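Long-range contacts in maternal effect protein oskar (Drosophila melanogaster, PDB 5A4A), which induces germ plasm in Drosophila, the domain here being an SGNH-hydrolase-like fold that binds RNA: residues S59-R67 and I85-K94; V116-P124 and L152-I162. All coordinates share one frame; numbering follows the deposited sequence.

Interaction 1: residues S59-R67 and I85-K94; sequences SGLTINGAR and IGSVDIMRGK. With SO4 (sulfate ion), chain D; SO4 (sulfate ion), chain G.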
loop_
_atom_site.group_PDB
_atom_site.type_symbol
_atom_site.label_atom_id
_atom_site.label_comp_id
_atom_site.label_asym_id
_atom_site.label_seq_id
_atom_site.Cartn_x
_atom_site.Cartn_y
_atom_site.Cartn_z
ATOM N N SER A 59 -5.666 -7.409 -0.324
ATOM C CA SER A 59 -6.596 -6.825 -1.281
ATOM C C SER A 59 -7.689 -6.036 -0.555
ATOM O O SER A 59 -8.306 -6.538 0.385
ATOM C CB SER A 59 -7.248 -7.914 -2.144
ATOM O OG SER A 59 -8.177 -7.327 -3.046
ATOM N N GLY A 60 -7.914 -4.799 -0.987
ATOM C CA GLY A 60 -8.943 -3.967 -0.384
ATOM C C GLY A 60 -8.567 -3.317 0.938
ATOM O O GLY A 60 -9.442 -2.781 1.629
ATOM N N LEU A 61 -7.285 -3.348 1.300
ATOM C CA LEU A 61 -6.848 -2.755 2.568
ATOM C C LEU A 61 -6.917 -1.227 2.521
ATOM O O LEU A 61 -6.200 -0.585 1.758
ATOM C CB LEU A 61 -5.419 -3.190 2.927
ATOM C CG LEU A 61 -4.994 -3.001 4.391
ATOM C CD1 LEU A 61 -5.717 -4.002 5.313
ATOM C CD2 LEU A 61 -3.483 -3.109 4.545
ATOM N N THR A 62 -7.784 -0.649 3.341
ATOM C CA THR A 62 -7.839 0.796 3.466
ATOM C C THR A 62 -6.891 1.226 4.583
ATOM O O THR A 62 -6.284 0.388 5.262
ATOM C CB THR A 62 -9.246 1.263 3.843
ATOM O OG1 THR A 62 -9.617 0.628 5.070
ATOM C CG2 THR A 62 -10.264 0.884 2.745
ATOM N N ILE A 63 -6.795 2.533 4.794
ATOM C CA ILE A 63 -6.000 3.055 5.893
ATOM C C ILE A 63 -6.542 2.512 7.218
ATOM O O ILE A 63 -5.775 2.027 8.046
ATOM C CB ILE A 63 -5.983 4.591 5.896
ATOM C CG1 ILE A 63 -5.226 5.114 4.674
ATOM C CG2 ILE A 63 -5.319 5.121 7.157
ATOM C CD1 ILE A 63 -5.558 6.565 4.327
ATOM N N ASN A 64 -7.859 2.566 7.405
ATOM C CA ASN A 64 -8.479 1.967 8.591
ATOM C C ASN A 64 -8.275 0.456 8.663
ATOM O O ASN A 64 -8.059 -0.100 9.743
ATOM C CB ASN A 64 -9.966 2.326 8.679
ATOM C CG ASN A 64 -10.184 3.725 9.212
ATOM O OD1 ASN A 64 -9.229 4.412 9.571
ATOM N ND2 ASN A 64 -11.443 4.160 9.261
ATOM N N GLY A 65 -8.328 -0.209 7.511
ATOM C CA GLY A 65 -8.010 -1.625 7.453
ATOM C C GLY A 65 -6.602 -1.906 7.955
ATOM O O GLY A 65 -6.370 -2.897 8.652
ATOM N N ALA A 66 -5.664 -1.030 7.595
ATOM C CA ALA A 66 -4.273 -1.183 8.006
ATOM C C ALA A 66 -4.150 -0.978 9.515
ATOM O O ALA A 66 -3.432 -1.710 10.198
ATOM C CB ALA A 66 -3.369 -0.207 7.243
ATOM N N ARG A 67 -4.870 0.014 10.029
ATOM C CA ARG A 67 -4.909 0.282 11.466
ATOM C C ARG A 67 -5.369 -0.968 12.216
ATOM O O ARG A 67 -4.769 -1.355 13.227
ATOM C CB ARG A 67 -5.842 1.465 11.759
ATOM C CG ARG A 67 -5.278 2.839 11.372
ATOM C CD ARG A 67 -6.326 3.951 11.506
ATOM N NE ARG A 67 -6.717 4.203 12.895
ATOM C CZ ARG A 67 -7.816 4.864 13.256
ATOM N NH1 ARG A 67 -8.638 5.343 12.333
ATOM N NH2 ARG A 67 -8.088 5.054 14.541
ATOM N N ILE A 85 -0.369 2.876 1.208
ATOM C CA ILE A 85 -1.742 2.755 1.668
ATOM C C ILE A 85 -2.536 4.020 1.323
ATOM O O ILE A 85 -2.018 5.143 1.405
ATOM C CB ILE A 85 -1.769 2.439 3.199
ATOM C CG1 ILE A 85 -3.088 1.794 3.634
ATOM C CG2 ILE A 85 -1.434 3.678 4.040
ATOM C CD1 ILE A 85 -3.284 0.377 3.106
ATOM N N GLY A 86 -3.785 3.832 0.919
ATOM C CA GLY A 86 -4.644 4.953 0.584
ATOM C C GLY A 86 -5.363 4.819 -0.746
ATOM O O GLY A 86 -6.399 5.460 -0.942
ATOM N N SER A 87 -4.813 4.025 -1.669
ATOM C CA SER A 87 -5.445 3.862 -2.982
ATOM C C SER A 87 -6.867 3.346 -2.852
ATOM O O SER A 87 -7.751 3.796 -3.576
ATOM C CB SER A 87 -4.649 2.932 -3.915
ATOM O OG SER A 87 -3.434 3.535 -4.312
ATOM N N VAL A 88 -7.092 2.412 -1.927
ATOM C CA VAL A 88 -8.430 1.834 -1.773
ATOM C C VAL A 88 -9.408 2.887 -1.237
ATOM O O VAL A 88 -10.526 3.008 -1.739
ATOM C CB VAL A 88 -8.444 0.588 -0.864
ATOM C CG1 VAL A 88 -9.863 0.007 -0.785
ATOM C CG2 VAL A 88 -7.496 -0.481 -1.401
ATOM N N ASP A 89 -8.976 3.651 -0.234
ATOM C CA ASP A 89 -9.791 4.755 0.285
ATOM C C ASP A 89 -10.207 5.700 -0.835
ATOM O O ASP A 89 -11.362 6.115 -0.910
ATOM C CB ASP A 89 -9.029 5.568 1.336
ATOM C CG ASP A 89 -8.669 4.756 2.566
ATOM O OD1 ASP A 89 -7.713 3.961 2.488
ATOM O OD2 ASP A 89 -9.326 4.929 3.614
ATOM N N ILE A 90 -9.256 6.040 -1.700
ATOM C CA ILE A 90 -9.529 6.972 -2.786
ATOM C C ILE A 90 -10.479 6.345 -3.800
ATOM O O ILE A 90 -11.443 6.980 -4.213
ATOM C CB ILE A 90 -8.234 7.466 -3.451
ATOM C CG1 ILE A 90 -7.515 8.405 -2.474
ATOM C CG2 ILE A 90 -8.538 8.183 -4.768
ATOM C CD1 ILE A 90 -6.233 9.005 -2.988
ATOM N N MET A 91 -10.226 5.096 -4.174
ATOM C CA MET A 91 -11.124 4.394 -5.103
ATOM C C MET A 91 -12.552 4.212 -4.567
ATOM O O MET A 91 -13.509 4.211 -5.346
ATOM C CB MET A 91 -10.529 3.045 -5.527
ATOM C CG MET A 91 -9.187 3.183 -6.215
ATOM S SD MET A 91 -8.322 1.626 -6.485
ATOM C CE MET A 91 -9.357 0.965 -7.787
ATOM N N ARG A 92 -12.695 4.052 -3.250
ATOM C CA ARG A 92 -14.015 3.889 -2.634
ATOM C C ARG A 92 -14.711 5.229 -2.451
ATOM O O ARG A 92 -15.860 5.284 -2.009
ATOM C CB ARG A 92 -13.923 3.184 -1.273
ATOM C CG ARG A 92 -13.599 1.709 -1.358
ATOM C CD ARG A 92 -13.567 1.038 0.018
ATOM N NE ARG A 92 -13.139 -0.353 -0.105
ATOM C CZ ARG A 92 -12.926 -1.184 0.911
ATOM N NH1 ARG A 92 -13.103 -0.780 2.167
ATOM N NH2 ARG A 92 -12.537 -2.427 0.663
ATOM N N GLY A 93 -13.999 6.307 -2.760
ATOM C CA GLY A 93 -14.567 7.640 -2.695
ATOM C C GLY A 93 -14.679 8.194 -1.286
ATOM O O GLY A 93 -15.546 9.022 -1.014
ATOM N N LYS A 94 -13.815 7.743 -0.381
ATOM C CA LYS A 94 -13.798 8.321 0.961
ATOM C C LYS A 94 -13.418 9.796 0.863
ATOM O O LYS A 94 -12.603 10.178 0.020
ATOM C CB LYS A 94 -12.842 7.568 1.897
ATOM C CG LYS A 94 -13.313 6.159 2.277
ATOM C CD LYS A 94 -12.715 5.718 3.613
ATOM C CE LYS A 94 -12.853 4.214 3.830
ATOM N NZ LYS A 94 -12.300 3.791 5.153
HETATM S S SO4 D . -15.384 -1.474 -2.362
HETATM O O1 SO4 D . -15.808 -0.297 -3.118
HETATM O O2 SO4 D . -15.999 -2.686 -2.911
HETATM O O3 SO4 D . -13.925 -1.571 -2.397
HETATM O O4 SO4 D . -15.805 -1.327 -0.972
HETATM S S SO4 G . -11.435 6.769 14.529
HETATM O O1 SO4 G . -12.596 5.895 14.693
HETATM O O2 SO4 G . -10.379 6.320 15.437
HETATM O O3 SO4 G . -10.978 6.698 13.140
HETATM O O4 SO4 G . -11.785 8.153 14.840
HETATM O O HOH W 1 -5.187 1.471 0.258
HETATM O O HOH W 2 -9.683 4.326 5.962
#
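D89 and T62 meet where two helices of the SGNH-hydrolase-like fold start close together, helix 63-71 presenting its first turn to helix 87-91. The carboxylate of D89 lies across that turn: D89 OD1 accepts from I63 N at 2.9 Å on its syn lone pair, and the I63 side chain crosses that of D89 at about a right angle, its CG1 lying against OD1. Helix 63-71 is N-capped by T62, whose OG1 takes the N-H of G65. With T62 OG1 held between the backbone N and the carbonyl carbon (chi1 58°), T62 CG2 is left to face the second segment, touching V88 CG1 and lying over one face of the R92 guanidinium, 3.3 Å from R92 NH1. A sulfate, probably from the crystallisation liquor, puts O4 over the opposite face and takes the R92 NE hydrogen on O3 in a bent bond. I85 brings CD1 to L61 CD2 and to the carbonyl O of L61, while its CG1 packs on I63 and A66. On the outer side R67, its chain bent at chi3 (67°), grips a second sulfate edge-on with NH1 and NH2 and also gives NH1 to N64 OD1. A leucine in its place would probably leave that sulfate without its paired donors and the N64 amide freer to turn. Two waters bridge the segments. One receives N64 N and K94 NZ and donates to D89 OD2, which K94 NZ also meets in a 3.5 Å salt bridge; the other takes N-H groups from G86 and V88 and donates to L61 O at 2.7 Å.

Interaction 2: residues V116-P124 and L152-I162; sequences VPILTNLAP and LKVIDIHSCLI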
loop_
_atom_site.group_PDB
_atom_site.type_symbol
_atom_site.label_atom_id
_atom_site.label_comp_id
_atom_site.label_asym_id
_atom_site.label_seq_id
_atom_site.Cartn_x
_atom_site.Cartn_y
_atom_site.Cartn_z
ATOM N N VAL A 116 8.072 1.344 12.963
ATOM C CA VAL A 116 8.505 2.528 12.220
ATOM C C VAL A 116 8.028 2.481 10.780
ATOM O O VAL A 116 8.421 1.593 10.036
ATOM C CB VAL A 116 10.038 2.636 12.201
ATOM C CG1 VAL A 116 10.469 3.941 11.544
ATOM C CG2 VAL A 116 10.606 2.528 13.622
ATOM N N PRO A 117 7.185 3.445 10.369
ATOM C CA PRO A 117 6.733 3.446 8.976
ATOM C C PRO A 117 7.780 4.053 8.055
ATOM O O PRO A 117 8.365 5.091 8.393
ATOM C CB PRO A 117 5.483 4.350 8.996
ATOM C CG PRO A 117 5.394 4.921 10.399
ATOM C CD PRO A 117 6.660 4.592 11.127
ATOM N N ILE A 118 8.028 3.380 6.933
ATOM C CA ILE A 118 8.714 3.965 5.785
ATOM C C ILE A 118 7.642 4.154 4.725
ATOM O O ILE A 118 7.044 3.180 4.255
ATOM C CB ILE A 118 9.849 3.048 5.271
ATOM C CG1 ILE A 118 10.974 2.956 6.315
ATOM C CG2 ILE A 118 10.404 3.575 3.945
ATOM C CD1 ILE A 118 12.001 1.853 6.039
ATOM N N LEU A 119 7.342 5.405 4.389
ATOM C CA LEU A 119 6.189 5.684 3.537
ATOM C C LEU A 119 6.554 5.698 2.056
ATOM O O LEU A 119 7.618 6.173 1.678
ATOM C CB LEU A 119 5.521 7.021 3.906
ATOM C CG LEU A 119 4.900 7.142 5.304
ATOM C CD1 LEU A 119 4.071 5.920 5.612
ATOM C CD2 LEU A 119 5.958 7.358 6.375
ATOM N N THR A 120 5.675 5.145 1.226
ATOM C CA THR A 120 5.703 5.462 -0.203
ATOM C C THR A 120 4.430 6.265 -0.459
ATOM O O THR A 120 3.405 6.034 0.192
ATOM C CB THR A 120 5.707 4.207 -1.097
ATOM O OG1 THR A 120 4.578 3.396 -0.772
ATOM C CG2 THR A 120 6.992 3.366 -0.896
ATOM N N ASN A 121 4.474 7.203 -1.394
ATOM C CA ASN A 121 3.245 7.880 -1.775
ATOM C C ASN A 121 2.459 7.025 -2.790
ATOM O O ASN A 121 2.850 5.893 -3.089
ATOM C CB ASN A 121 3.488 9.326 -2.251
ATOM C CG ASN A 121 4.331 9.414 -3.518
ATOM O OD1 ASN A 121 4.651 8.410 -4.148
ATOM N ND2 ASN A 121 4.690 10.636 -3.894
ATOM N N LEU A 122 1.360 7.547 -3.306
ATOM C CA LEU A 122 0.507 6.720 -4.168
ATOM C C LEU A 122 0.865 6.871 -5.638
ATOM O O LEU A 122 0.991 7.980 -6.142
ATOM C CB LEU A 122 -0.963 7.071 -3.981
ATOM C CG LEU A 122 -1.500 6.978 -2.555
ATOM C CD1 LEU A 122 -3.021 7.131 -2.555
ATOM C CD2 LEU A 122 -1.086 5.640 -1.942
ATOM N N ALA A 123 1.017 5.742 -6.320
ATOM C CA ALA A 123 1.121 5.740 -7.775
ATOM C C ALA A 123 -0.174 6.274 -8.384
ATOM O O ALA A 123 -1.244 6.162 -7.784
ATOM C CB ALA A 123 1.401 4.314 -8.286
ATOM N N PRO A 124 -0.083 6.868 -9.582
ATOM C CA PRO A 124 -1.307 7.263 -10.283
ATOM C C PRO A 124 -2.178 6.025 -10.513
ATOM O O PRO A 124 -1.642 4.935 -10.710
ATOM C CB PRO A 124 -0.787 7.797 -11.623
ATOM C CG PRO A 124 0.582 7.171 -11.779
ATOM C CD PRO A 124 1.127 7.096 -10.391
ATOM N N LEU A 152 9.770 11.293 8.938
ATOM C CA LEU A 152 9.917 9.911 8.516
ATOM C C LEU A 152 10.407 9.848 7.081
ATOM O O LEU A 152 10.312 10.828 6.334
ATOM C CB LEU A 152 8.576 9.171 8.655
ATOM C CG LEU A 152 8.025 9.124 10.093
ATOM C CD1 LEU A 152 6.569 8.634 10.118
ATOM C CD2 LEU A 152 8.904 8.234 10.957
ATOM N N LYS A 153 10.917 8.691 6.684
ATOM C CA LYS A 153 11.320 8.507 5.299
ATOM C C LYS A 153 10.087 8.451 4.389
ATOM O O LYS A 153 9.174 7.642 4.604
ATOM C CB LYS A 153 12.164 7.245 5.160
ATOM C CG LYS A 153 12.684 7.000 3.755
ATOM C CD LYS A 153 13.744 8.028 3.360
ATOM C CE LYS A 153 14.352 7.639 2.011
ATOM N NZ LYS A 153 15.481 8.544 1.637
ATOM N N VAL A 154 10.068 9.319 3.380
ATOM C CA VAL A 154 8.979 9.357 2.412
ATOM C C VAL A 154 9.527 9.165 1.006
ATOM O O VAL A 154 10.369 9.929 0.546
ATOM C CB VAL A 154 8.201 10.683 2.484
ATOM C CG1 VAL A 154 7.155 10.731 1.370
ATOM C CG2 VAL A 154 7.555 10.840 3.864
ATOM N N ILE A 155 9.044 8.127 0.330
ATOM C CA ILE A 155 9.529 7.773 -0.994
ATOM C C ILE A 155 8.498 8.121 -2.058
ATOM O O ILE A 155 7.367 7.630 -2.027
ATOM C CB ILE A 155 9.846 6.267 -1.047
ATOM C CG1 ILE A 155 10.880 5.937 0.034
ATOM C CG2 ILE A 155 10.317 5.847 -2.440
ATOM C CD1 ILE A 155 11.137 4.449 0.213
ATOM N N ASP A 156 8.899 8.957 -3.009
ATOM C CA ASP A 156 8.009 9.360 -4.091
ATOM C C ASP A 156 8.062 8.333 -5.228
ATOM O O ASP A 156 8.975 8.358 -6.062
ATOM C CB ASP A 156 8.384 10.777 -4.560
ATOM C CG ASP A 156 7.721 11.177 -5.880
ATOM O OD1 ASP A 156 6.672 10.612 -6.263
ATOM O OD2 ASP A 156 8.266 12.080 -6.542
ATOM N N ILE A 157 7.088 7.423 -5.256
ATOM C CA ILE A 157 6.964 6.492 -6.381
ATOM C C ILE A 157 6.054 7.024 -7.487
ATOM O O ILE A 157 6.057 6.502 -8.607
ATOM C CB ILE A 157 6.457 5.077 -5.954
ATOM C CG1 ILE A 157 5.051 5.148 -5.347
ATOM C CG2 ILE A 157 7.443 4.417 -4.986
ATOM C CD1 ILE A 157 4.345 3.767 -5.264
ATOM N N HIS A 158 5.248 8.030 -7.154
ATOM C CA HIS A 158 4.319 8.629 -8.112
ATOM C C HIS A 158 5.045 9.149 -9.358
ATOM O O HIS A 158 4.626 8.896 -10.481
ATOM C CB HIS A 158 3.527 9.765 -7.450
ATOM C CG HIS A 158 2.439 10.324 -8.313
ATOM N ND1 HIS A 158 2.632 11.405 -9.152
ATOM C CD2 HIS A 158 1.142 9.959 -8.468
ATOM C CE1 HIS A 158 1.509 11.672 -9.788
ATOM N NE2 HIS A 158 0.586 10.812 -9.392
ATOM N N SER A 159 6.154 9.857 -9.152
ATOM C CA SER A 159 6.864 10.511 -10.255
ATOM C C SER A 159 7.376 9.568 -11.344
ATOM O O SER A 159 7.398 9.932 -12.523
ATOM C CB SER A 159 8.016 11.372 -9.716
ATOM O OG SER A 159 7.507 12.463 -8.967
ATOM N N CYS A 160 7.768 8.356 -10.966
ATOM C CA CYS A 160 8.331 7.431 -11.944
ATOM C C CYS A 160 7.284 6.882 -12.915
ATOM O O CYS A 160 7.634 6.285 -13.925
ATOM C CB CYS A 160 9.100 6.289 -11.265
ATOM S SG CYS A 160 8.104 4.922 -10.588
ATOM N N LEU A 161 6.006 7.102 -12.615
ATOM C CA LEU A 161 4.927 6.571 -13.445
ATOM C C LEU A 161 4.184 7.668 -14.220
ATOM O O LEU A 161 3.160 7.411 -14.849
ATOM C CB LEU A 161 3.956 5.742 -12.592
ATOM C CG LEU A 161 4.533 4.454 -11.986
ATOM C CD1 LEU A 161 3.550 3.788 -11.045
ATOM C CD2 LEU A 161 4.942 3.460 -13.067
ATOM N N ILE A 162 4.700 8.890 -14.170
ATOM C CA ILE A 162 4.160 9.978 -14.978
ATOM C C ILE A 162 5.245 10.554 -15.879
ATOM O O ILE A 162 6.437 10.452 -15.577
ATOM C CB ILE A 162 3.543 11.097 -14.114
ATOM C CG1 ILE A 162 4.577 11.629 -13.120
ATOM C CG2 ILE A 162 2.286 10.589 -13.395
ATOM C CD1 ILE A 162 4.108 12.831 -12.329
HETATM O O HOH W 3 10.894 6.253 8.228
#
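This contact closes a beta-alpha-beta unit: strand 116-120 runs parallel to the short edge strand 154-155, with helix 132-148 between them in sequence. L119 N donates to K153 O, L119 O accepts from I155 N at 2.8 Å, and N121 N reaches I155 O at 3.0 Å. Beyond the strands the side chain of N121 takes over the pairing. Its CG stands between the backbone N and the carbonyl carbon (chi1 64°), which turns the amide across to the other chain segment, where N121 OD1 accepts from I157 N (2.9 Å) and H158 N (3.1 Å), the two donors arriving from opposite faces of the amide plane. The same amide gives N121 ND2, in its own plane, to D156 OD1, which is met from above the carboxylate at 3.1 Å. On its other face that oxygen receives S159 N, an Asx motif that fixes the acid. Further on, L122 O lies at the edge of the H158 ring, 3.1 Å from H158 CD2, and P124 CD approaches the ring obliquely. A123 CB packs against L161 CD1 at 3.5 Å, while P124 CG rests on L161 CB. At the start, L152 CD1 touches P117 CG, and its CB meets L119 CD2. Strand 80-84 pairs with the other edge of strand 116-120, helix 132-148 packs against L119 and L122, and helix 192-204 against I155, I157 and L161.

Interaction 1 is the more buried of the two, joining two helix starts through one direct hydrogen bond, bridging waters and an aliphatic patch, with its arginines reaching outward to sulfates. Interaction 2 is partly buried: it sets an edge strand beside its neighbour, so regular backbone bonds dominate until an asparagine amide replaces them where the strands end. Strand 80-84 relates them, since it leads into segment 85-94 and pairs with strand 116-120. Helix 132-148 packs on both contacts. They also touch directly, L122 of interaction 2 lying against G86 and I90 of interaction 1, with L122 CD1 3.7 Å from I90 CD1.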